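Local structure of putative thiol-disulfide isomerase or thioredoxin (Salmonella enterica subsp. enterica serovar Typhimurium, 3L9V) at residues Phe22-Pro27 / Lys85-Ala90; Ala70-Met75 / Pro125-Met130; Asp81-Ala86 / Arg105-Ala110. The protein probably catalyses thiol-disulfide exchange in other proteins as a DsbA-type oxidoreductase of the thioredoxin superfamily. All coordinates share one frame; numbering follows the deposited sequence. Where two conformers were deposited one is given.

Overall arrangement
All three contacts lie in or against the helical part of this DsbA-like chain. Contact 1 is buried and the most central, its centre about 9 Å from the centre of the chain; contact 2, also buried, and contact 3, partly buried, lie about 14 Å out. Contacts 1 and 3 both use helix 80-93 and share K85 and A86, one reaching the loop before the CxxC helix, the other helix 100-111. Contact 2 joins helix 64-77 to helix 125-140. Chemistry follows place: aromatic rings and a bridging water beside the probable active-site loop, aliphatic and selenomethionine packing in contact 2, and small residues with one methyl-on-ring contact in contact 3.

Contact 1: residues Phe22-Pro27 / Lys85-Ala90; sequences FSFYCP and KAFFTA
F24 carries this contact: its ring lies between F87 CB on one face and F22 CE2 on the other, with an edge turned to F88. A chi1 of -71° sets CG anti to the carbonyl carbon, beside the backbone N; from there the ring lies against F87 CB. That is a CH-pi contact: CB of F87 lies 3.4 Å from the centroid of the F24 ring, over its centre. The F87 ring itself turns off obliquely. F88 makes an edge-to-face, T-shaped pair with F24, the F24 edge pointing at the F88 face with the planes at 68°. F24 CD1 sits over the middle of that face, 3.7 Å from F88 CE1.

Apolar contact continues through F22, whose CD2 lies 4.0 Å from F88 CZ; its CE2 meets the F24 face off-centre, toward the rim.

Polar contact between the segments runs through one water, which donates to F24 O at 2.8 Å and to F87 O at 2.7 Å. Within the loop, a type I turn from S23 to C26 is combined with an ST turn, in which S23 OG accepts from Y25 N at 3.0 Å. Outside, H56 bonds to the backbone N of F24, and L67 of helix 64-77 touches both F24 and F87.

C26 sits at the N-cap position of the helix that follows and begins a CxxC pattern at a helix start, as in thioredoxins. The chemistry implies that the loop leading into this probable redox site is held against helix 80-93 by ring packing and a shared water, with no direct hydrogen bond between the two segments.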
# COMPACT_ATOMS: atom_id res chain seq x y z
N PHE A 22 0.31 -1.86 3.40
CA PHE A 22 -0.06 -0.62 4.09
C PHE A 22 -1.50 -0.73 4.56
O PHE A 22 -2.22 -1.65 4.18
CB PHE A 22 0.09 0.60 3.16
CG PHE A 22 -1.08 0.78 2.15
CD1 PHE A 22 -1.24 -0.10 1.07
CD2 PHE A 22 -2.02 1.79 2.31
CE1 PHE A 22 -2.31 0.05 0.17
CE2 PHE A 22 -3.09 1.95 1.42
CZ PHE A 22 -3.23 1.08 0.34
N SER A 23 -1.92 0.23 5.38
CA SER A 23 -3.31 0.32 5.80
C SER A 23 -3.76 1.78 5.82
O SER A 23 -2.99 2.64 6.20
CB SER A 23 -3.48 -0.24 7.21
OG SER A 23 -4.76 0.10 7.72
N PHE A 24 -5.01 2.06 5.45
CA PHE A 24 -5.50 3.44 5.57
C PHE A 24 -5.62 3.95 7.02
O PHE A 24 -5.84 5.14 7.26
CB PHE A 24 -6.81 3.60 4.79
CG PHE A 24 -6.61 3.56 3.30
CD1 PHE A 24 -5.88 4.55 2.68
CD2 PHE A 24 -7.11 2.52 2.55
CE1 PHE A 24 -5.65 4.50 1.32
CE2 PHE A 24 -6.90 2.48 1.19
CZ PHE A 24 -6.17 3.47 0.58
N TYR A 25 -5.44 3.05 7.98
CA TYR A 25 -5.47 3.38 9.40
C TYR A 25 -4.07 3.63 10.00
O TYR A 25 -3.96 4.04 11.15
CB TYR A 25 -6.10 2.24 10.19
CG TYR A 25 -7.60 2.11 10.05
CD1 TYR A 25 -8.46 2.97 10.73
CD2 TYR A 25 -8.15 1.09 9.28
CE1 TYR A 25 -9.83 2.83 10.62
CE2 TYR A 25 -9.52 0.93 9.17
CZ TYR A 25 -10.35 1.82 9.83
OH TYR A 25 -11.70 1.66 9.72
N CYS A 26 -3.04 3.40 9.20
CA CYS A 26 -1.65 3.42 9.66
C CYS A 26 -1.01 4.79 9.47
O CYS A 26 -0.77 5.21 8.35
CB CYS A 26 -0.85 2.36 8.88
SG CYS A 26 0.95 2.47 9.06
N PRO A 27 -0.75 5.51 10.57
CA PRO A 27 -0.18 6.86 10.45
C PRO A 27 1.13 6.94 9.63
O PRO A 27 1.27 7.78 8.75
CB PRO A 27 0.06 7.28 11.91
CG PRO A 27 -0.98 6.52 12.69
CD PRO A 27 -1.08 5.17 11.97
N LYS A 85 -5.14 8.58 -2.43
CA LYS A 85 -5.29 9.96 -2.00
C LYS A 85 -6.65 10.16 -1.35
O LYS A 85 -6.75 10.77 -0.28
CB LYS A 85 -5.14 10.88 -3.21
CG LYS A 85 -4.85 12.32 -2.84
CD LYS A 85 -4.33 13.14 -4.02
NZ LYS A 85 -3.89 15.50 -4.78
N ALA A 86 -7.70 9.62 -1.96
CA ALA A 86 -9.05 9.80 -1.42
C ALA A 86 -9.27 9.17 -0.03
O ALA A 86 -9.88 9.80 0.85
CB ALA A 86 -10.11 9.29 -2.40
N PHE A 87 -8.78 7.94 0.17
CA PHE A 87 -9.00 7.27 1.45
C PHE A 87 -8.12 7.80 2.59
O PHE A 87 -8.52 7.75 3.76
CB PHE A 87 -8.86 5.76 1.30
CG PHE A 87 -10.11 5.09 0.74
CD1 PHE A 87 -11.33 5.22 1.37
CD2 PHE A 87 -10.03 4.31 -0.39
CE1 PHE A 87 -12.46 4.59 0.86
CE2 PHE A 87 -11.16 3.69 -0.91
CZ PHE A 87 -12.37 3.84 -0.29
N PHE A 88 -6.92 8.30 2.27
CA PHE A 88 -6.10 8.91 3.30
C PHE A 88 -6.68 10.26 3.72
O PHE A 88 -6.69 10.60 4.88
CB PHE A 88 -4.65 9.04 2.84
CG PHE A 88 -3.82 7.79 3.12
CD1 PHE A 88 -3.86 7.21 4.36
CD2 PHE A 88 -3.00 7.25 2.14
CE1 PHE A 88 -3.09 6.06 4.62
CE2 PHE A 88 -2.25 6.12 2.39
CZ PHE A 88 -2.29 5.53 3.62
N THR A 89 -7.16 11.03 2.75
CA THR A 89 -7.86 12.27 3.06
C THR A 89 -9.08 11.98 3.91
O THR A 89 -9.25 12.57 4.98
CB THR A 89 -8.28 12.98 1.77
OG1 THR A 89 -7.10 13.23 1.01
CG2 THR A 89 -8.98 14.31 2.09
N ALA A 90 -9.91 11.04 3.46
CA ALA A 90 -11.15 10.73 4.17
C ALA A 90 -10.90 10.28 5.60
O ALA A 90 -11.65 10.64 6.51
CB ALA A 90 -11.97 9.70 3.42
O HOH W 1 -7.13 7.33 6.07

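Contact 2: residues Ala70-Met75 / Pro125-Met130; sequences AWALAM and PAVNDM
M130 and A72, whose CA atoms are the closest pair across the contact, meet through their CB atoms, M130 CB lying 3.7 Å from A72 CB. M130, a selenomethionine, has the most surface buried by the contact. Its CG is anti to the backbone N (chi1 -154°), and the bend at chi2 turns the selenium to the side of M75. M130 CG comes within 3.9 Å of the selenium of M75, also a selenomethionine. The two long side chains cross at about a right angle. The fine placement of the two terminal methyls is doubtful, so the detail of their meeting carries little weight.

V127, one turn earlier on its helix, comes next in buried area. Its two methyls divide the work: CG1 rests 3.8 Å from A72 CB, and CG2 turns to L73, 3.5 Å from L73 CD1. The V127 and L73 side chains meet at a slant.

A72 completes the trio. Having nothing beyond CB, it lets the other helix come close: the axes approach to 8.4 Å, and the CA atoms of A72 and M130 stand 5.1 Å apart. V131 and Q134, further along helix 125-140, also touch A72.

Beyond the interface, N128 OD1 is hydrogen-bonded to R69 NH1, a polar tie between the same two helices. Helix 64-77 also meets the sheet: W71 donates through NE1 to K54 O, and M75 touches V53 and Y55 of strand 52-56. This is helix-on-helix packing at a steep 114° crossing, joining the first helix of the inserted helical domain of the DsbA fold to the long helix 125-140 that leads back to the sheet.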
# COMPACT_ATOMS: atom_id res chain seq x y z
N ALA A 70 -12.11 -2.67 -1.09
CA ALA A 70 -12.19 -1.44 -1.86
C ALA A 70 -10.90 -1.23 -2.65
O ALA A 70 -10.94 -0.86 -3.83
CB ALA A 70 -12.47 -0.25 -0.94
N TRP A 71 -9.77 -1.50 -1.99
CA TRP A 71 -8.47 -1.42 -2.67
C TRP A 71 -8.33 -2.47 -3.79
O TRP A 71 -7.76 -2.20 -4.83
CB TRP A 71 -7.35 -1.61 -1.64
CG TRP A 71 -6.00 -1.33 -2.19
CD1 TRP A 71 -5.02 -2.25 -2.48
CD2 TRP A 71 -5.46 -0.04 -2.53
NE1 TRP A 71 -3.91 -1.61 -3.00
CE2 TRP A 71 -4.15 -0.26 -3.02
CE3 TRP A 71 -5.97 1.27 -2.49
CZ2 TRP A 71 -3.32 0.80 -3.44
CZ3 TRP A 71 -5.16 2.31 -2.91
CH2 TRP A 71 -3.84 2.07 -3.38
N ALA A 72 -8.79 -3.67 -3.52
CA ALA A 72 -8.83 -4.71 -4.54
C ALA A 72 -9.58 -4.17 -5.77
O ALA A 72 -9.18 -4.39 -6.91
CB ALA A 72 -9.51 -5.97 -3.97
N LEU A 73 -10.64 -3.41 -5.53
CA LEU A 73 -11.45 -2.88 -6.64
C LEU A 73 -10.65 -1.83 -7.39
O LEU A 73 -10.54 -1.86 -8.62
CB LEU A 73 -12.80 -2.33 -6.14
CG LEU A 73 -13.67 -1.75 -7.26
CD1 LEU A 73 -14.00 -2.82 -8.32
CD2 LEU A 73 -14.94 -1.13 -6.65
N ALA A 74 -10.07 -0.89 -6.64
CA ALA A 74 -9.13 0.07 -7.19
C ALA A 74 -8.06 -0.60 -8.08
O ALA A 74 -7.78 -0.15 -9.18
CB ALA A 74 -8.43 0.83 -6.06
N MSE A 75 -7.41 -1.65 -7.57
CA MSE A 75 -6.39 -2.34 -8.36
C MSE A 75 -7.00 -2.90 -9.66
O MSE A 75 -6.50 -2.67 -10.75
CB MSE A 75 -5.73 -3.46 -7.54
CG MSE A 75 -5.06 -3.02 -6.21
SE MSE A 75 -4.39 -4.59 -5.17
CE MSE A 75 -2.75 -4.66 -6.17
N PRO A 125 -16.08 -11.50 -9.27
CA PRO A 125 -15.01 -12.50 -9.19
C PRO A 125 -13.61 -11.88 -9.24
O PRO A 125 -12.74 -12.28 -8.46
CB PRO A 125 -15.25 -13.38 -10.42
CG PRO A 125 -16.74 -13.31 -10.62
CD PRO A 125 -17.16 -11.91 -10.18
N ALA A 126 -13.40 -10.92 -10.13
CA ALA A 126 -12.09 -10.29 -10.27
C ALA A 126 -11.65 -9.57 -8.98
O ALA A 126 -10.46 -9.56 -8.64
CB ALA A 126 -12.07 -9.35 -11.45
N VAL A 127 -12.60 -8.96 -8.27
CA VAL A 127 -12.29 -8.30 -7.01
C VAL A 127 -12.11 -9.35 -5.94
O VAL A 127 -11.23 -9.23 -5.09
CB VAL A 127 -13.38 -7.29 -6.60
CG1 VAL A 127 -13.06 -6.66 -5.24
CG2 VAL A 127 -13.46 -6.25 -7.61
N ASN A 128 -12.94 -10.39 -5.98
CA ASN A 128 -12.78 -11.51 -5.07
C ASN A 128 -11.37 -12.07 -5.17
O ASN A 128 -10.74 -12.35 -4.14
CB ASN A 128 -13.78 -12.64 -5.36
CG ASN A 128 -15.20 -12.29 -4.96
OD1 ASN A 128 -15.43 -11.38 -4.16
ND2 ASN A 128 -16.16 -13.03 -5.50
N ASP A 129 -10.88 -12.22 -6.40
CA ASP A 129 -9.54 -12.75 -6.65
C ASP A 129 -8.50 -11.82 -6.05
O ASP A 129 -7.52 -12.28 -5.51
CB ASP A 129 -9.25 -12.84 -8.15
CG ASP A 129 -9.97 -13.99 -8.83
OD1 ASP A 129 -10.68 -14.75 -8.16
OD2 ASP A 129 -9.80 -14.13 -10.06
N MSE A 130 -8.71 -10.51 -6.17
CA MSE A 130 -7.71 -9.54 -5.75
C MSE A 130 -7.64 -9.41 -4.22
O MSE A 130 -6.59 -9.11 -3.65
CB MSE A 130 -7.95 -8.19 -6.42
CG MSE A 130 -6.70 -7.35 -6.58
SE MSE A 130 -5.38 -8.17 -7.77
CE MSE A 130 -4.21 -6.65 -7.98

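Contact 3: residues Asp81-Ala86 / Arg105-Ala110; sequences DVIEKA and RVFMSA
I83 reaches across to F107 and lays its CD1 methyl over one face of the ring. This is a CH-pi contact, with I83 CD1 3.8 Å from the centroid of the F107 ring and somewhat displaced toward the rim. The nearest ring atom is F107 CD2, at 3.6 Å from the same methyl, while I83 CG1 follows closer to F107 CE2. In F107, chi1 of -170° sets CG anti to the backbone N; the ring beyond it presents one face to I83 CD1. The same I83 methyl also touches A110 CB.

One turn along helix 80-93, A86 fills the next position between the helices. A86 CB stands 3.6 Å from A110 CB and 3.7 Å from V106 CG1, so the A86 methyl touches both V106 and A110. At the other end V82 makes a looser contact, its CG2 lying 3.9 Å from A110 O. No hydrogen bond crosses between the two segments; the join is van der Waals packing, largely between apolar groups, with the axes 9.4 Å apart at their closest and an angle of 132° between the helix directions.

The next shell fixes these groups from behind. Helix 64-77 presents W71 and A74 to I83, and L73 and M77 to F107, which wedges the isoleucine-phenylalanine pair into a three-helix junction. Y118 makes an edge-to-face ring pair with F107. V106 also touches F87 and A90, further along helix 80-93. E84 forms a salt bridge to K54, tying helix 80-93 to strand 52-56.

Helices 64-77, 80-93 and 100-111 thus share one apolar core, as expected of the helical domain inserted into the thioredoxin fold in DsbA-like proteins.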
# COMPACT_ATOMS: atom_id res chain seq x y z
N ASP A 81 -4.08 5.26 -7.73
CA ASP A 81 -3.64 6.64 -7.49
C ASP A 81 -4.73 7.54 -6.86
O ASP A 81 -4.52 8.08 -5.78
CB ASP A 81 -3.01 7.28 -8.74
CG ASP A 81 -3.95 7.30 -9.97
OD1 ASP A 81 -3.50 7.76 -11.04
OD2 ASP A 81 -5.12 6.86 -9.88
N VAL A 82 -5.89 7.68 -7.51
CA VAL A 82 -6.93 8.54 -6.93
C VAL A 82 -7.52 7.94 -5.67
O VAL A 82 -7.89 8.65 -4.73
CB VAL A 82 -8.07 8.86 -7.95
CG1 VAL A 82 -7.52 9.62 -9.11
CG2 VAL A 82 -8.75 7.57 -8.43
N ILE A 83 -7.63 6.61 -5.64
CA ILE A 83 -8.22 5.97 -4.46
C ILE A 83 -7.33 6.15 -3.22
O ILE A 83 -7.83 6.35 -2.12
CB ILE A 83 -8.50 4.48 -4.73
CG1 ILE A 83 -9.65 4.35 -5.74
CG2 ILE A 83 -8.85 3.75 -3.47
CD1 ILE A 83 -10.91 5.09 -5.26
N GLU A 84 -6.02 6.12 -3.41
CA GLU A 84 -5.11 6.18 -2.26
C GLU A 84 -5.21 7.55 -1.60
O GLU A 84 -5.35 7.66 -0.39
CB GLU A 84 -3.66 5.88 -2.69
CG GLU A 84 -2.73 5.71 -1.50
CD GLU A 84 -1.30 5.30 -1.91
OE1 GLU A 84 -0.99 5.21 -3.11
OE2 GLU A 84 -0.49 5.06 -1.00
N LYS A 85 -5.14 8.58 -2.43
CA LYS A 85 -5.29 9.96 -2.00
C LYS A 85 -6.65 10.16 -1.35
O LYS A 85 -6.75 10.77 -0.28
CB LYS A 85 -5.14 10.88 -3.21
CG LYS A 85 -4.85 12.32 -2.84
CD LYS A 85 -4.33 13.14 -4.02
NZ LYS A 85 -3.89 15.50 -4.78
N ALA A 86 -7.70 9.62 -1.96
CA ALA A 86 -9.05 9.80 -1.42
C ALA A 86 -9.27 9.17 -0.03
O ALA A 86 -9.88 9.80 0.85
CB ALA A 86 -10.11 9.29 -2.40
N ARG A 105 -18.91 5.53 -0.60
CA ARG A 105 -19.11 6.93 -0.94
C ARG A 105 -17.80 7.59 -1.37
O ARG A 105 -17.74 8.26 -2.40
CB ARG A 105 -19.77 7.66 0.25
CG ARG A 105 -20.14 9.10 -0.00
CD ARG A 105 -20.77 9.73 1.25
NE ARG A 105 -20.03 9.43 2.48
CZ ARG A 105 -18.89 10.02 2.83
NH1 ARG A 105 -18.34 10.95 2.06
NH2 ARG A 105 -18.29 9.68 3.96
N VAL A 106 -16.74 7.39 -0.60
CA VAL A 106 -15.45 7.97 -0.97
C VAL A 106 -14.93 7.34 -2.29
O VAL A 106 -14.30 8.02 -3.10
CB VAL A 106 -14.39 7.77 0.14
CG1 VAL A 106 -13.00 8.11 -0.40
CG2 VAL A 106 -14.73 8.60 1.39
N PHE A 107 -15.17 6.05 -2.51
CA PHE A 107 -14.65 5.41 -3.72
C PHE A 107 -15.35 6.02 -4.94
O PHE A 107 -14.71 6.40 -5.92
CB PHE A 107 -14.87 3.90 -3.67
CG PHE A 107 -14.15 3.13 -4.76
CD1 PHE A 107 -14.60 3.16 -6.07
CD2 PHE A 107 -13.06 2.34 -4.45
CE1 PHE A 107 -13.96 2.44 -7.07
CE2 PHE A 107 -12.40 1.61 -5.43
CZ PHE A 107 -12.84 1.67 -6.76
N MSE A 108 -16.68 6.13 -4.85
CA MSE A 108 -17.49 6.70 -5.94
C MSE A 108 -17.13 8.14 -6.24
O MSE A 108 -17.06 8.54 -7.39
CB MSE A 108 -18.98 6.65 -5.58
CG MSE A 108 -19.54 5.26 -5.62
SE MSE A 108 -21.33 5.27 -4.92
CE MSE A 108 -21.99 6.73 -6.09
N SER A 109 -16.89 8.92 -5.20
CA SER A 109 -16.53 10.32 -5.38
C SER A 109 -15.17 10.48 -6.05
O SER A 109 -14.96 11.39 -6.83
CB SER A 109 -16.54 11.04 -4.03
OG SER A 109 -16.09 12.38 -4.19
N ALA A 110 -14.25 9.58 -5.76
CA ALA A 110 -12.90 9.70 -6.30
C ALA A 110 -12.85 9.22 -7.74
O ALA A 110 -12.06 9.69 -8.57
CB ALA A 110 -11.93 8.89 -5.45